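Local coordinates for LbaCas13a H328A (C2c2) (Lachnospiraceae bacterium NK4A179, PDB 5WLH), which binds a CRISPR guide RNA and probably uses it to recognise and cleave RNA, as other Cas13a (C2c2) nucleases do, at residues A[400-403]-A[404-408]; A[519-522]-A[523-526]; A[1252-1255]-A[1256-1260]. All coordinates share one frame; numbering follows the deposited sequence. Where two conformers were deposited one is given.

Interaction 1: residues A[400-403]-A[404-408]; sequences LNMF and FIHRI. With nucleotides of chain B.
The imidazole of His406 has the N1 edge region of the G15 guanine of chain B over one face, N1 standing 3.8 Å above the ring plane and offset toward the rim; the shortest approach is CD2 of His406 to N2 of that guanine, 3.3 Å. The Tyr379 ring, its plane at about 35°, and an adenine base of the RNA also meet this imidazole. One helical turn back, Met402 brings its bent chain round so that CE lies 3.8 Å from His406 CE1, the two side chains crossing obliquely. Phe403, with CG anti to the backbone N (chi1 -178°), runs alongside Arg407, its CE2 3.6 Å from Arg407 CG, and the phenyl and guanidinium planes are 22° apart. Leu400 and Phe404 point the same way, CD1 of the leucine 3.6 Å from CE2 of the ring. Four successive i to i+4 backbone bonds hold these pairs in step, from Phe404 N to Leu400 O (3.0 Å) through Arg407 N to Phe403 O (2.9 Å). Around helix 398-417, Phe403 stacks on Phe280 and Phe404 meets Phe283 edge-to-face. Arg407 NH2 makes a salt bridge with an RNA phosphate. One short helical stretch thus joins apolar packing to base and phosphate contacts, and the Glu276 carboxylate, hydrogen-bonded through OE1 to His406 ND1, probably fixes the imidazole's rotation.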
loop_
_atom_site.group_PDB
_atom_site.type_symbol
_atom_site.label_atom_id
_atom_site.label_comp_id
_atom_site.label_asym_id
_atom_site.label_seq_id
_atom_site.Cartn_x
_atom_site.Cartn_y
_atom_site.Cartn_z
ATOM N N LEU A 400 -18.237 14.312 -28.045
ATOM C CA LEU A 400 -18.459 13.437 -26.899
ATOM C C LEU A 400 -18.577 11.979 -27.335
ATOM O O LEU A 400 -18.055 11.085 -26.667
ATOM C CB LEU A 400 -19.699 13.874 -26.121
ATOM C CG LEU A 400 -20.013 13.028 -24.886
ATOM C CD1 LEU A 400 -18.828 13.041 -23.928
ATOM C CD2 LEU A 400 -21.277 13.520 -24.186
ATOM N N ASN A 401 -19.260 11.715 -28.449
ATOM C CA ASN A 401 -19.289 10.359 -28.977
ATOM C C ASN A 401 -17.885 9.878 -29.311
ATOM O O ASN A 401 -17.540 8.723 -29.049
ATOM C CB ASN A 401 -20.182 10.293 -30.212
ATOM C CG ASN A 401 -21.635 10.621 -29.902
ATOM O OD1 ASN A 401 -22.179 10.192 -28.875
ATOM N ND2 ASN A 401 -22.273 11.386 -30.791
ATOM N N MET A 402 -17.067 10.755 -29.891
ATOM C CA MET A 402 -15.700 10.389 -30.225
ATOM C C MET A 402 -14.870 10.190 -28.964
ATOM O O MET A 402 -14.025 9.291 -28.917
ATOM C CB MET A 402 -15.061 11.451 -31.117
ATOM C CG MET A 402 -15.568 11.465 -32.562
ATOM S SD MET A 402 -15.337 9.873 -33.382
ATOM C CE MET A 402 -13.571 9.750 -33.338
ATOM N N PHE A 403 -15.080 11.024 -27.938
ATOM C CA PHE A 403 -14.366 10.794 -26.685
ATOM C C PHE A 403 -14.640 9.390 -26.174
ATOM O O PHE A 403 -13.726 8.668 -25.771
ATOM C CB PHE A 403 -14.765 11.824 -25.627
ATOM C CG PHE A 403 -14.013 11.661 -24.337
ATOM C CD1 PHE A 403 -12.739 12.188 -24.204
ATOM C CD2 PHE A 403 -14.555 10.930 -23.282
ATOM C CE1 PHE A 403 -12.021 12.008 -23.029
ATOM C CE2 PHE A 403 -13.844 10.750 -22.099
ATOM C CZ PHE A 403 -12.581 11.300 -21.971
ATOM N N PHE A 404 -15.906 8.993 -26.182
ATOM C CA PHE A 404 -16.269 7.686 -25.673
ATOM C C PHE A 404 -15.744 6.577 -26.581
ATOM O O PHE A 404 -15.245 5.559 -26.095
ATOM C CB PHE A 404 -17.791 7.607 -25.510
ATOM C CG PHE A 404 -18.286 8.204 -24.218
ATOM C CD1 PHE A 404 -17.704 7.844 -23.004
ATOM C CD2 PHE A 404 -19.301 9.152 -24.217
ATOM C CE1 PHE A 404 -18.149 8.413 -21.809
ATOM C CE2 PHE A 404 -19.764 9.705 -23.023
ATOM C CZ PHE A 404 -19.178 9.343 -21.821
ATOM N N ILE A 405 -15.832 6.753 -27.901
ATOM C CA ILE A 405 -15.302 5.719 -28.792
ATOM C C ILE A 405 -13.800 5.544 -28.575
ATOM O O ILE A 405 -13.283 4.418 -28.585
ATOM C CB ILE A 405 -15.636 6.050 -30.255
ATOM C CG1 ILE A 405 -17.136 5.855 -30.486
ATOM C CG2 ILE A 405 -14.849 5.134 -31.217
ATOM C CD1 ILE A 405 -17.649 6.521 -31.712
ATOM N N HIS A 406 -13.088 6.645 -28.334
ATOM C CA HIS A 406 -11.665 6.551 -28.010
ATOM C C HIS A 406 -11.434 5.847 -26.678
ATOM O O HIS A 406 -10.477 5.071 -26.548
ATOM C CB HIS A 406 -11.031 7.937 -27.995
ATOM C CG HIS A 406 -10.632 8.423 -29.354
ATOM N ND1 HIS A 406 -10.975 9.671 -29.830
ATOM C CD2 HIS A 406 -9.928 7.823 -30.343
ATOM C CE1 HIS A 406 -10.495 9.819 -31.053
ATOM N NE2 HIS A 406 -9.850 8.714 -31.386
ATOM N N ARG A 407 -12.268 6.135 -25.662
ATOM C CA ARG A 407 -12.195 5.383 -24.408
ATOM C C ARG A 407 -12.428 3.897 -24.645
ATOM O O ARG A 407 -11.737 3.053 -24.061
ATOM C CB ARG A 407 -13.231 5.889 -23.388
ATOM C CG ARG A 407 -13.011 7.287 -22.846
ATOM C CD ARG A 407 -11.646 7.446 -22.183
ATOM N NE ARG A 407 -11.413 6.473 -21.117
ATOM C CZ ARG A 407 -10.225 6.295 -20.558
ATOM N NH1 ARG A 407 -9.197 7.037 -20.969
ATOM N NH2 ARG A 407 -10.067 5.403 -19.591
ATOM N N ILE A 408 -13.436 3.560 -25.456
ATOM C CA ILE A 408 -13.750 2.155 -25.709
ATOM C C ILE A 408 -12.561 1.466 -26.358
ATOM O O ILE A 408 -12.158 0.368 -25.957
ATOM C CB ILE A 408 -15.002 2.030 -26.597
ATOM C CG1 ILE A 408 -16.240 2.537 -25.864
ATOM C CG2 ILE A 408 -15.223 0.566 -26.952
ATOM C CD1 ILE A 408 -17.478 2.684 -26.776
ATOM P P G B 15 0.073 12.314 -34.840
ATOM O OP1 G B 15 0.894 12.453 -36.080
ATOM O OP2 G B 15 -0.591 13.515 -34.260
ATOM O "O5'" G B 15 -1.018 11.190 -35.040
ATOM C "C5'" G B 15 -0.652 9.944 -35.606
ATOM C "C4'" G B 15 -1.685 8.891 -35.330
ATOM O "O4'" G B 15 -1.820 8.689 -33.901
ATOM C "C3'" G B 15 -3.096 9.196 -35.800
ATOM O "O3'" G B 15 -3.244 8.914 -37.183
ATOM C "C2'" G B 15 -3.934 8.295 -34.907
ATOM O "O2'" G B 15 -3.888 6.958 -35.382
ATOM C "C1'" G B 15 -3.154 8.359 -33.590
ATOM N N9 G B 15 -3.700 9.386 -32.686
ATOM C C8 G B 15 -3.407 10.730 -32.695
ATOM N N7 G B 15 -4.065 11.408 -31.791
ATOM C C5 G B 15 -4.839 10.450 -31.153
ATOM C C6 G B 15 -5.756 10.598 -30.087
ATOM O O6 G B 15 -6.052 11.643 -29.496
ATOM N N1 G B 15 -6.343 9.388 -29.743
ATOM C C2 G B 15 -6.062 8.183 -30.339
ATOM N N2 G B 15 -6.720 7.117 -29.862
ATOM N N3 G B 15 -5.204 8.030 -31.338
ATOM C C4 G B 15 -4.635 9.197 -31.696
#

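Interaction 2: residues A[519-522]-A[523-526]; sequences ELDS and ENSD
Asp521 holds its carboxylate between its own backbone N and carbonyl carbon (chi1 51°), which turns OD1 back toward Asn524, while Asn524 sets its amide beside its own backbone N, and the two side chains run alongside each other. Asn524 ND2 donates to Asp521 OD1 at 2.9 Å with an N-H...O angle of 155°, reaching the syn lone pair; OD1 lies close to the amide plane, although carboxylate and amide are turned 48° against each other. The backbone adds a type I beta turn from Asp521 to Asn524, closed by Asn524 N to Asp521 O at 3.1 Å, the donor standing above the carbonyl plane. The same N-H also makes a weak bond to OD1, 2.7 Å from Asn524 N, so that one carboxylate oxygen faces both the backbone and the side chain of the asparagine. At the corner of the turn Ser522 OG donates to Glu523 OE1 at 3.1 Å, on the anti side of that oxygen. Glu523 OE1 also lies 3.9 Å from Asp521 OD1, a proximity of like charges probably eased by these donors. Leu520 lies against the backbone beyond the turn, its CB 3.1 Å from Asn524 O. Were the aspartate an alanine, the Asn524 amide would be likely to lose its carboxylate mate and be free to turn, leaving the turn to its backbone bond. The turn lies at the surface in the loop between helices 486-517 and 559-564, where Asn524 touches Asn547 and Phe552, and Asp526 forms a salt bridge with Arg603.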
loop_
_atom_site.group_PDB
_atom_site.type_symbol
_atom_site.label_atom_id
_atom_site.label_comp_id
_atom_site.label_asym_id
_atom_site.label_seq_id
_atom_site.Cartn_x
_atom_site.Cartn_y
_atom_site.Cartn_z
ATOM N N GLU A 519 -19.354 -7.740 26.057
ATOM C CA GLU A 519 -19.770 -8.737 25.083
ATOM C C GLU A 519 -20.833 -8.073 24.224
ATOM O O GLU A 519 -21.949 -7.816 24.691
ATOM C CB GLU A 519 -20.289 -10.009 25.756
ATOM C CG GLU A 519 -20.380 -11.196 24.813
ATOM C CD GLU A 519 -21.060 -12.402 25.441
ATOM O OE1 GLU A 519 -20.867 -12.633 26.659
ATOM O OE2 GLU A 519 -21.784 -13.120 24.710
ATOM N N LEU A 520 -20.467 -7.737 22.994
ATOM C CA LEU A 520 -21.401 -7.094 22.089
ATOM C C LEU A 520 -22.303 -8.142 21.453
ATOM O O LEU A 520 -22.042 -9.342 21.520
ATOM C CB LEU A 520 -20.638 -6.307 21.020
ATOM C CG LEU A 520 -19.591 -5.360 21.612
ATOM C CD1 LEU A 520 -18.731 -4.647 20.555
ATOM C CD2 LEU A 520 -20.303 -4.328 22.503
ATOM N N ASP A 521 -23.375 -7.679 20.832
ATOM C CA ASP A 521 -24.206 -8.555 20.014
ATOM C C ASP A 521 -24.283 -7.988 18.606
ATOM O O ASP A 521 -23.741 -6.917 18.316
ATOM C CB ASP A 521 -25.604 -8.741 20.618
ATOM C CG ASP A 521 -26.282 -7.429 20.961
ATOM O OD1 ASP A 521 -26.104 -6.437 20.221
ATOM O OD2 ASP A 521 -27.011 -7.396 21.976
ATOM N N SER A 522 -24.985 -8.709 17.732
ATOM C CA SER A 522 -25.022 -8.313 16.330
ATOM C C SER A 522 -25.722 -6.971 16.131
ATOM O O SER A 522 -25.400 -6.251 15.182
ATOM C CB SER A 522 -25.689 -9.407 15.488
ATOM O OG SER A 522 -27.050 -9.580 15.828
ATOM N N GLU A 523 -26.664 -6.604 17.006
ATOM C CA GLU A 523 -27.344 -5.316 16.883
ATOM C C GLU A 523 -26.587 -4.172 17.546
ATOM O O GLU A 523 -26.920 -3.005 17.306
ATOM C CB GLU A 523 -28.760 -5.381 17.478
ATOM C CG GLU A 523 -29.588 -6.585 17.039
ATOM C CD GLU A 523 -29.674 -7.670 18.111
ATOM O OE1 GLU A 523 -28.724 -8.481 18.239
ATOM O OE2 GLU A 523 -30.701 -7.711 18.825
ATOM N N ASN A 524 -25.602 -4.480 18.389
ATOM C CA ASN A 524 -24.780 -3.484 19.078
ATOM C C ASN A 524 -23.316 -3.881 18.934
ATOM O O ASN A 524 -22.628 -4.166 19.914
ATOM C CB ASN A 524 -25.149 -3.382 20.551
ATOM C CG ASN A 524 -26.591 -2.986 20.760
ATOM O OD1 ASN A 524 -26.920 -1.802 20.770
ATOM N ND2 ASN A 524 -27.466 -3.980 20.905
ATOM N N SER A 525 -22.844 -3.937 17.691
ATOM C CA SER A 525 -21.540 -4.535 17.420
ATOM C C SER A 525 -20.404 -3.522 17.413
ATOM O O SER A 525 -19.247 -3.919 17.261
ATOM C CB SER A 525 -21.570 -5.275 16.076
ATOM O OG SER A 525 -22.205 -4.487 15.086
ATOM N N ASP A 526 -20.693 -2.236 17.565
ATOM C CA ASP A 526 -19.658 -1.207 17.551
ATOM C C ASP A 526 -19.469 -0.726 18.986
ATOM O O ASP A 526 -20.270 0.059 19.500
ATOM C CB ASP A 526 -20.025 -0.076 16.595
ATOM C CG ASP A 526 -18.872 0.909 16.375
ATOM O OD1 ASP A 526 -17.863 0.834 17.109
ATOM O OD2 ASP A 526 -18.990 1.753 15.468
#

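Interaction 3: residues A[1252-1255]-A[1256-1260]; sequences FRYY and SSFDR
A short helical turn around 1254-1257 forms this contact, entered just after the Schellman motif in which Phe1252, with positive phi, ends helix 1239-1250, and left at Phe1258, where phi turns positive again. Arg1253 O accepts from two backbone donors: Ser1257 N at 3.0 Å, nearly in line with the C=O bond, and Ser1256 N at 2.9 Å, from above the carbonyl plane. Phe1258 N closes the next bond onto Tyr1254 O. Two aromatic side chains then meet at about a right angle. Tyr1254 extends with CG anti to the backbone N (chi1 165°), presenting a face to the edge of Phe1258 in a T-shaped pair with planes at 65° and centroids 5.0 Å apart. The phenyl ring of Phe1258 also lies over its own bond partner, since Tyr1254 O sits 3.3 Å from its plane, above the ring centre. At the rim of the tyrosine ring, near its plane, Arg1260 O approaches CD1 to 3.1 Å; this carbonyl is buried and finds no hydrogen-bond partner in the model. Ser1256 CB lies over one face of the Arg1253 guanidinium, and a water accepts from Arg1253 NH1 at 2.7 Å and is weakly hydrogen-bonded with Ser1256 OG. Tyr1248 touches Arg1253 and Tyr1254, while Arg511 touches Phe1252 and Tyr1255. With Phe1258 against helix 1050-1056, and Phe1252 and Tyr1255 against helix 1106-1145, the turn thus packs among helices 1050-1056, 1106-1145, 1239-1250 and 486-517.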
loop_
_atom_site.group_PDB
_atom_site.type_symbol
_atom_site.label_atom_id
_atom_site.label_comp_id
_atom_site.label_asym_id
_atom_site.label_seq_id
_atom_site.Cartn_x
_atom_site.Cartn_y
_atom_site.Cartn_z
ATOM N N PHE A 1252 -15.188 -6.324 13.610
ATOM C CA PHE A 1252 -14.457 -7.518 13.996
ATOM C C PHE A 1252 -15.400 -8.710 14.181
ATOM O O PHE A 1252 -15.156 -9.569 15.028
ATOM C CB PHE A 1252 -13.628 -7.257 15.268
ATOM C CG PHE A 1252 -12.420 -6.358 15.027
ATOM C CD1 PHE A 1252 -12.580 -4.986 14.814
ATOM C CD2 PHE A 1252 -11.145 -6.890 14.971
ATOM C CE1 PHE A 1252 -11.475 -4.161 14.573
ATOM C CE2 PHE A 1252 -10.023 -6.070 14.728
ATOM C CZ PHE A 1252 -10.191 -4.713 14.527
ATOM N N ARG A 1253 -16.483 -8.752 13.395
ATOM C CA ARG A 1253 -17.480 -9.812 13.565
ATOM C C ARG A 1253 -16.907 -11.178 13.217
ATOM O O ARG A 1253 -17.355 -12.192 13.761
ATOM C CB ARG A 1253 -18.711 -9.531 12.702
ATOM C CG ARG A 1253 -19.377 -8.186 12.955
ATOM C CD ARG A 1253 -19.899 -8.093 14.387
ATOM N NE ARG A 1253 -20.707 -9.255 14.746
ATOM C CZ ARG A 1253 -20.903 -9.671 15.994
ATOM N NH1 ARG A 1253 -20.347 -9.021 17.010
ATOM N NH2 ARG A 1253 -21.647 -10.745 16.228
ATOM N N TYR A 1254 -15.923 -11.226 12.309
ATOM C CA TYR A 1254 -15.294 -12.499 11.979
ATOM C C TYR A 1254 -14.856 -13.239 13.230
ATOM O O TYR A 1254 -14.992 -14.467 13.323
ATOM C CB TYR A 1254 -14.093 -12.247 11.071
ATOM C CG TYR A 1254 -13.153 -13.419 10.947
ATOM C CD1 TYR A 1254 -13.421 -14.450 10.063
ATOM C CD2 TYR A 1254 -11.974 -13.466 11.674
ATOM C CE1 TYR A 1254 -12.553 -15.519 9.925
ATOM C CE2 TYR A 1254 -11.085 -14.528 11.537
ATOM C CZ TYR A 1254 -11.386 -15.549 10.661
ATOM O OH TYR A 1254 -10.512 -16.604 10.526
ATOM N N TYR A 1255 -14.321 -12.507 14.202
ATOM C CA TYR A 1255 -13.734 -13.113 15.384
ATOM C C TYR A 1255 -14.777 -13.615 16.367
ATOM O O TYR A 1255 -14.420 -14.348 17.292
ATOM C CB TYR A 1255 -12.802 -12.121 16.076
ATOM C CG TYR A 1255 -11.586 -11.807 15.225
ATOM C CD1 TYR A 1255 -10.615 -12.779 15.006
ATOM C CD2 TYR A 1255 -11.421 -10.565 14.616
ATOM C CE1 TYR A 1255 -9.492 -12.516 14.229
ATOM C CE2 TYR A 1255 -10.281 -10.300 13.810
ATOM C CZ TYR A 1255 -9.331 -11.285 13.640
ATOM O OH TYR A 1255 -8.205 -11.070 12.857
ATOM N N SER A 1256 -16.036 -13.226 16.188
ATOM C CA SER A 1256 -17.141 -13.724 16.992
ATOM C C SER A 1256 -17.894 -14.856 16.316
ATOM O O SER A 1256 -18.390 -15.754 17.002
ATOM C CB SER A 1256 -18.121 -12.585 17.302
ATOM O OG SER A 1256 -17.521 -11.648 18.181
ATOM N N SER A 1257 -17.965 -14.858 14.994
ATOM C CA SER A 1257 -18.868 -15.761 14.298
ATOM C C SER A 1257 -18.177 -16.732 13.355
ATOM O O SER A 1257 -18.651 -17.859 13.218
ATOM C CB SER A 1257 -19.916 -14.962 13.512
ATOM O OG SER A 1257 -19.319 -14.245 12.451
ATOM N N PHE A 1258 -17.082 -16.338 12.699
ATOM C CA PHE A 1258 -16.360 -17.226 11.785
ATOM C C PHE A 1258 -17.285 -17.819 10.728
ATOM O O PHE A 1258 -17.107 -18.962 10.296
ATOM C CB PHE A 1258 -15.630 -18.340 12.551
ATOM C CG PHE A 1258 -14.673 -17.833 13.592
ATOM C CD1 PHE A 1258 -13.392 -17.428 13.239
ATOM C CD2 PHE A 1258 -15.055 -17.734 14.922
ATOM C CE1 PHE A 1258 -12.508 -16.945 14.197
ATOM C CE2 PHE A 1258 -14.172 -17.245 15.887
ATOM C CZ PHE A 1258 -12.896 -16.850 15.522
ATOM N N ASP A 1259 -18.291 -17.056 10.311
ATOM C CA ASP A 1259 -19.196 -17.519 9.270
ATOM C C ASP A 1259 -18.576 -17.396 7.888
ATOM O O ASP A 1259 -19.065 -18.016 6.936
ATOM C CB ASP A 1259 -20.498 -16.726 9.318
ATOM C CG ASP A 1259 -20.256 -15.238 9.392
ATOM O OD1 ASP A 1259 -19.496 -14.799 10.282
ATOM O OD2 ASP A 1259 -20.808 -14.513 8.545
ATOM N N ARG A 1260 -17.517 -16.607 7.753
ATOM C CA ARG A 1260 -16.786 -16.517 6.502
ATOM C C ARG A 1260 -15.299 -16.483 6.812
ATOM O O ARG A 1260 -14.883 -16.256 7.949
ATOM C CB ARG A 1260 -17.193 -15.288 5.684
ATOM C CG ARG A 1260 -17.097 -13.977 6.429
ATOM C CD ARG A 1260 -17.841 -12.881 5.678
ATOM N NE ARG A 1260 -19.218 -12.742 6.137
ATOM C CZ ARG A 1260 -20.042 -11.777 5.748
ATOM N NH1 ARG A 1260 -19.633 -10.860 4.883
ATOM N NH2 ARG A 1260 -21.278 -11.729 6.222
HETATM O O HOH W 1 -20.594 -10.534 19.284
#

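All three contacts are local, yet they suit different places in the fold. Interaction 1 is buried; its helix combines apolar packing with contacts to a base and a phosphate of the guide RNA. Interaction 2 lies at the surface, about 23 Å from the RNA at nearest atoms, and is built from polar bonds of a carboxylate, an amide and the backbone. Interaction 3, partly buried, combines aromatic packing with a water-linked arginine. Interactions 2 and 3 are neighbours, their centres 12 Å apart, with Ser525 CB packing 3.7 Å from Arg1253 CD, and both adjoin helix 486-517. Interaction 1 stands apart, its centre about 45 Å or more from either.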